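Long-range contacts in malonate decarboxylase subunit alpha (Acinetobacter baumannii ATCC 17978, PDB 6MPR), which probably serves as the acyl-carrier-protein transferase of a malonate decarboxylase, passing malonyl groups onto the carrier thiol in exchange for acetate: residues E65-K70 against S177-P182; H319-E324 against M352-G357. One frame throughout, in Å; residues are numbered along the deposited sequence. Where two conformers were deposited one is given.

Contact 1. Residues E65-K70 against S177-P182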
loop_
_atom_site.group_PDB
_atom_site.type_symbol
_atom_site.label_atom_id
_atom_site.label_comp_id
_atom_site.label_asym_id
_atom_site.label_seq_id
_atom_site.Cartn_x
_atom_site.Cartn_y
_atom_site.Cartn_z
ATOM N N GLU A 65 9.892 17.091 -5.711
ATOM C CA GLU A 65 8.973 16.641 -6.753
ATOM C C GLU A 65 9.469 17.106 -8.120
ATOM O O GLU A 65 9.682 18.304 -8.322
ATOM C CB GLU A 65 7.572 17.202 -6.492
ATOM C CG GLU A 65 6.875 16.646 -5.248
ATOM C CD GLU A 65 5.484 17.232 -5.066
ATOM O OE1 GLU A 65 5.056 18.044 -5.910
ATOM O OE2 GLU A 65 4.829 16.908 -4.064
ATOM N N GLY A 66 9.706 16.172 -9.036
ATOM C CA GLY A 66 9.898 14.775 -8.689
ATOM C C GLY A 66 8.718 13.813 -8.668
ATOM O O GLY A 66 8.899 12.633 -8.350
ATOM N N ASN A 67 7.507 14.279 -8.956
ATOM C CA ASN A 67 6.402 13.369 -9.236
ATOM C C ASN A 67 6.620 12.736 -10.601
ATOM O O ASN A 67 7.443 13.194 -11.397
ATOM C CB ASN A 67 5.043 14.083 -9.272
ATOM C CG ASN A 67 4.697 14.817 -7.999
ATOM O OD1 ASN A 67 4.244 14.216 -7.024
ATOM N ND2 ASN A 67 4.826 16.137 -8.028
ATOM N N ASN A 68 5.838 11.706 -10.912
ATOM C CA ASN A 68 5.962 11.135 -12.246
ATOM C C ASN A 68 5.620 12.160 -13.322
ATOM O O ASN A 68 6.273 12.193 -14.375
ATOM C CB ASN A 68 5.092 9.897 -12.412
ATOM C CG ASN A 68 5.291 9.242 -13.781
ATOM O OD1 ASN A 68 6.251 8.493 -13.992
ATOM N ND2 ASN A 68 4.408 9.554 -14.721
ATOM N N GLN A 69 4.628 13.019 -13.076
ATOM C CA GLN A 69 4.215 14.027 -14.049
ATOM C C GLN A 69 4.534 15.437 -13.560
ATOM O O GLN A 69 5.410 16.100 -14.119
ATOM C CB GLN A 69 2.722 13.862 -14.353
ATOM C CG GLN A 69 2.352 12.473 -14.868
ATOM C CD GLN A 69 0.892 12.139 -14.613
ATOM O OE1 GLN A 69 0.566 11.463 -13.634
ATOM N NE2 GLN A 69 0.013 12.601 -15.485
ATOM N N LYS A 70 3.851 15.917 -12.519
ATOM C CA LYS A 70 4.067 17.275 -12.014
ATOM C C LYS A 70 5.482 17.447 -11.476
ATOM O O LYS A 70 5.948 16.628 -10.682
ATOM C CB LYS A 70 3.050 17.569 -10.904
ATOM C CG LYS A 70 3.345 18.810 -10.081
ATOM C CD LYS A 70 2.212 19.058 -9.088
ATOM C CE LYS A 70 2.262 18.095 -7.919
ATOM N NZ LYS A 70 1.102 18.270 -6.973
ATOM N N SER A 177 -3.623 17.346 -10.453
ATOM C CA SER A 177 -2.235 16.916 -10.342
ATOM C C SER A 177 -1.798 16.723 -8.895
ATOM O O SER A 177 -0.623 16.938 -8.566
ATOM C CB SER A 177 -1.319 17.903 -11.068
ATOM O OG SER A 177 -1.591 17.844 -12.442
ATOM N N THR A 178 -2.731 16.332 -8.024
ATOM C CA THR A 178 -2.398 16.004 -6.643
ATOM C C THR A 178 -1.283 14.956 -6.578
ATOM O O THR A 178 -0.289 15.138 -5.865
ATOM C CB THR A 178 -3.660 15.534 -5.918
ATOM O OG1 THR A 178 -4.585 16.640 -5.799
ATOM C CG2 THR A 178 -3.320 15.026 -4.530
ATOM N N GLU A 179 -1.415 13.868 -7.350
ATOM C CA GLU A 179 -0.354 12.869 -7.492
ATOM C C GLU A 179 0.225 12.409 -6.155
ATOM O O GLU A 179 -0.523 11.927 -5.289
ATOM C CB GLU A 179 0.778 13.403 -8.396
ATOM C CG GLU A 179 0.368 13.481 -9.898
ATOM C CD GLU A 179 1.529 13.881 -10.819
ATOM O OE1 GLU A 179 2.500 13.095 -10.966
ATOM O OE2 GLU A 179 1.469 14.989 -11.396
ATOM N N ASP A 180 1.560 12.538 -5.992
ATOM C CA ASP A 180 2.262 12.064 -4.801
ATOM C C ASP A 180 2.193 13.033 -3.631
ATOM O O ASP A 180 2.571 12.649 -2.520
ATOM C CB ASP A 180 3.772 11.828 -5.043
ATOM C CG ASP A 180 4.105 11.205 -6.406
ATOM O OD1 ASP A 180 3.470 11.528 -7.424
ATOM O OD2 ASP A 180 5.084 10.430 -6.460
ATOM N N SER A 181 1.756 14.272 -3.843
ATOM C CA SER A 181 2.039 15.312 -2.851
ATOM C C SER A 181 1.550 14.980 -1.443
ATOM O O SER A 181 2.320 15.181 -0.486
ATOM C CB SER A 181 1.478 16.651 -3.357
ATOM O OG SER A 181 2.161 17.023 -4.538
ATOM N N PRO A 182 0.329 14.474 -1.226
ATOM C CA PRO A 182 -0.086 14.208 0.165
ATOM C C PRO A 182 0.777 13.159 0.847
ATOM O O PRO A 182 1.042 13.267 2.049
ATOM C CB PRO A 182 -1.540 13.737 0.016
ATOM C CG PRO A 182 -1.976 14.215 -1.333
ATOM C CD PRO A 182 -0.739 14.116 -2.179
HETATM O O HOH W 1 5.594 9.683 -8.913
#

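Contact 2. Residues H319-E324 against M352-G357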
loop_
_atom_site.group_PDB
_atom_site.type_symbol
_atom_site.label_atom_id
_atom_site.label_comp_id
_atom_site.label_asym_id
_atom_site.label_seq_id
_atom_site.Cartn_x
_atom_site.Cartn_y
_atom_site.Cartn_z
ATOM N N HIS A 319 -10.021 5.329 -11.087
ATOM C CA HIS A 319 -9.239 6.070 -10.103
ATOM C C HIS A 319 -7.856 6.341 -10.684
ATOM O O HIS A 319 -7.269 5.464 -11.319
ATOM C CB HIS A 319 -9.111 5.291 -8.793
ATOM C CG HIS A 319 -8.571 6.125 -7.682
ATOM N ND1 HIS A 319 -7.233 6.134 -7.346
ATOM C CD2 HIS A 319 -9.166 7.058 -6.898
ATOM C CE1 HIS A 319 -7.036 7.003 -6.371
ATOM N NE2 HIS A 319 -8.190 7.585 -6.087
ATOM N N CYS A 320 -7.331 7.553 -10.463
ATOM C CA CYS A 320 -6.194 8.067 -11.226
ATOM C C CYS A 320 -4.981 8.323 -10.343
ATOM O O CYS A 320 -5.115 8.862 -9.241
ATOM C CB CYS A 320 -6.540 9.389 -11.921
ATOM S SG CYS A 320 -7.852 9.274 -13.138
ATOM N N PHE A 321 -3.789 7.970 -10.871
ATOM C CA PHE A 321 -2.529 8.339 -10.232
ATOM C C PHE A 321 -2.225 9.825 -10.396
ATOM O O PHE A 321 -1.575 10.423 -9.531
ATOM C CB PHE A 321 -1.371 7.544 -10.836
ATOM C CG PHE A 321 -1.640 6.079 -11.020
ATOM C CD1 PHE A 321 -1.428 5.185 -9.984
ATOM C CD2 PHE A 321 -2.082 5.600 -12.240
ATOM C CE1 PHE A 321 -1.643 3.827 -10.166
ATOM C CE2 PHE A 321 -2.307 4.244 -12.435
ATOM C CZ PHE A 321 -2.102 3.355 -11.399
ATOM N N GLY A 322 -2.680 10.416 -11.498
ATOM C CA GLY A 322 -2.421 11.788 -11.882
ATOM C C GLY A 322 -3.416 12.201 -12.945
ATOM O O GLY A 322 -4.335 11.454 -13.281
ATOM N N THR A 323 -3.213 13.394 -13.487
ATOM C CA THR A 323 -4.051 13.916 -14.559
ATOM C C THR A 323 -3.560 13.403 -15.912
ATOM O O THR A 323 -2.641 12.584 -16.007
ATOM C CB THR A 323 -4.037 15.448 -14.545
ATOM O OG1 THR A 323 -5.121 15.936 -15.328
ATOM C CG2 THR A 323 -2.721 15.992 -15.145
ATOM N N GLU A 324 -4.188 13.874 -16.986
ATOM C CA GLU A 324 -3.511 13.912 -18.279
ATOM C C GLU A 324 -3.839 15.240 -18.939
ATOM O O GLU A 324 -4.981 15.703 -18.875
ATOM C CB GLU A 324 -3.878 12.749 -19.219
ATOM C CG GLU A 324 -3.239 12.854 -20.616
ATOM C CD GLU A 324 -1.690 12.918 -20.591
ATOM O OE1 GLU A 324 -1.086 13.691 -19.818
ATOM O OE2 GLU A 324 -1.064 12.196 -21.374
ATOM N N MET A 352 -2.863 6.192 -3.237
ATOM C CA MET A 352 -4.095 5.409 -3.135
ATOM C C MET A 352 -4.320 4.559 -4.377
ATOM O O MET A 352 -4.754 3.398 -4.283
ATOM C CB MET A 352 -5.278 6.343 -2.876
ATOM C CG MET A 352 -6.638 5.668 -2.716
ATOM S SD MET A 352 -7.878 6.948 -2.370
ATOM C CE MET A 352 -7.478 7.321 -0.662
ATOM N N CYS A 353 -4.003 5.116 -5.542
ATOM C CA CYS A 353 -4.213 4.394 -6.785
ATOM C C CYS A 353 -3.233 3.233 -6.916
ATOM O O CYS A 353 -3.615 2.141 -7.339
ATOM C CB CYS A 353 -4.071 5.364 -7.954
ATOM S SG CYS A 353 -4.818 4.808 -9.469
ATOM N N GLN A 354 -1.959 3.455 -6.570
ATOM C CA GLN A 354 -0.991 2.353 -6.577
ATOM C C GLN A 354 -1.373 1.269 -5.577
ATOM O O GLN A 354 -1.242 0.074 -5.868
ATOM C CB GLN A 354 0.405 2.881 -6.266
ATOM C CG GLN A 354 1.100 3.556 -7.434
ATOM C CD GLN A 354 1.618 2.563 -8.446
ATOM O OE1 GLN A 354 2.046 1.466 -8.084
ATOM N NE2 GLN A 354 1.583 2.934 -9.720
ATOM N N LEU A 355 -1.850 1.664 -4.387
ATOM C CA LEU A 355 -2.318 0.669 -3.421
ATOM C C LEU A 355 -3.451 -0.175 -4.002
ATOM O O LEU A 355 -3.451 -1.409 -3.877
ATOM C CB LEU A 355 -2.776 1.359 -2.137
ATOM C CG LEU A 355 -2.893 0.435 -0.925
ATOM C CD1 LEU A 355 -1.555 -0.266 -0.641
ATOM C CD2 LEU A 355 -3.366 1.232 0.283
ATOM N N ALA A 356 -4.439 0.470 -4.626
ATOM C CA ALA A 356 -5.508 -0.291 -5.269
ATOM C C ALA A 356 -4.962 -1.158 -6.389
ATOM O O ALA A 356 -5.428 -2.285 -6.594
ATOM C CB ALA A 356 -6.593 0.642 -5.804
ATOM N N GLY A 357 -3.977 -0.649 -7.130
ATOM C CA GLY A 357 -3.380 -1.451 -8.184
ATOM C C GLY A 357 -2.750 -2.726 -7.662
ATOM O O GLY A 357 -2.689 -3.731 -8.372
#

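Contact 1. Residues E65-K70 against S177-P182
The carboxylate of Glu-179 reaches across to two consecutive amides, each taking chiefly its own oxygen. Gln-69 N lies 3.0 Å from Glu-179 OE1 and Lys-70 N lies 2.8 Å from Glu-179 OE2, each on the syn lone pair, so this two-point grip fixes the rotation of the carboxylate; Lys-70 N also leans weakly on OE1. Arg-350 forms a salt bridge with OE1 and with Asp-180 OD1. Glu-179 is the second residue of a type II' beta turn, Thr-178 to Ser-181, closed by Ser-181 N to Thr-178 O and leading into helix 181-189. The facing residues 65-70 leave strand 61-64 of the parallel sheet, with a cis peptide between Glu-65 and Gly-66. The Lys-70 chain turns about CG-CD (chi3 75°), which places CE on the side of Ser-177 O; NZ donates to Ser-177 O at 2.7 Å, to Ser-181 OG at 2.9 Å and to Ala-162 O. Ser-181 OG donates to Glu-65 OE2 at 2.7 Å, on the syn side but 28° out of the carboxylate plane; this oxygen also pairs with Ser-161 OG. In the conformer given, Asn-67 ND2 donates to Lys-70 O and weakly to Glu-65 OE1, while OD1 weakly accepts from Asp-180 N at 3.3 Å. Asp-180 OD2 bonds Tyr-147 OH and a water, which weakly accepts from Asn-68 N.

Contact 2. Residues H319-E324 against M352-G357
Cys-353 wedges its short side chain between His-319 and Phe-321. At its root CB touches both rings: it sits at the edge of the imidazole, in plane, 3.3 Å from His-319 ND1, and equally close to Phe-321 CD1. With SG anti to the backbone N (chi1 -160°), the sulfur is carried over the centre of the phenyl face, where it stands 3.4 Å from the centroid of Phe-321, a Cys sulfur-aromatic contact. The same SG accepts a hydrogen bond from His-319 ND1 at 3.5 Å and lies 3.1 Å from the backbone His-319 O. At the NE2 end of the imidazole, SD of Met-352 comes in obliquely, 3.8 Å from His-319 NE2; the Met-352 and His-319 side chains cross at about a right angle. The Gln-354 chain is bent about CB-CG (chi2 -76°), and its amide NE2 lies 3.4 Å from Phe-321 CE1, while its OE1 is bonded to Asn-393. The contact packs helix 350-359 against the end of strand 317-319, an outermost strand of the mixed sheet within this chain, and the loop that follows it; Val-151 of the second subunit packs on both His-319 and Met-352. The geometry is consistent with a proton on ND1, the sulfur lying 16° out of the imidazole plane, so that SG would meet an N-H and the pi cloud of a phenyl ring at once.

The two contacts are neighbours, their centres about 11 Å apart, and they follow one another along the chain without interleaving. They touch directly: Gln-69 NE2 of contact 1 probably donates to Thr-323 O of contact 2 at 2.7 Å, Ser-177 OG packs on Thr-323 CG2 at 3.5 Å, and Glu-179 CG lies 3.6 Å from Phe-321 O. A backbone hydrogen bond between Glu-179 and Arg-350 adds a second tie, to the start of the helix that supplies Met-352 to Gly-357. Residues 65-70 leave a strand of the parallel sheet and 319-324 an outer strand of the mixed sheet, so the touching loops lie where these two parts of the chain meet.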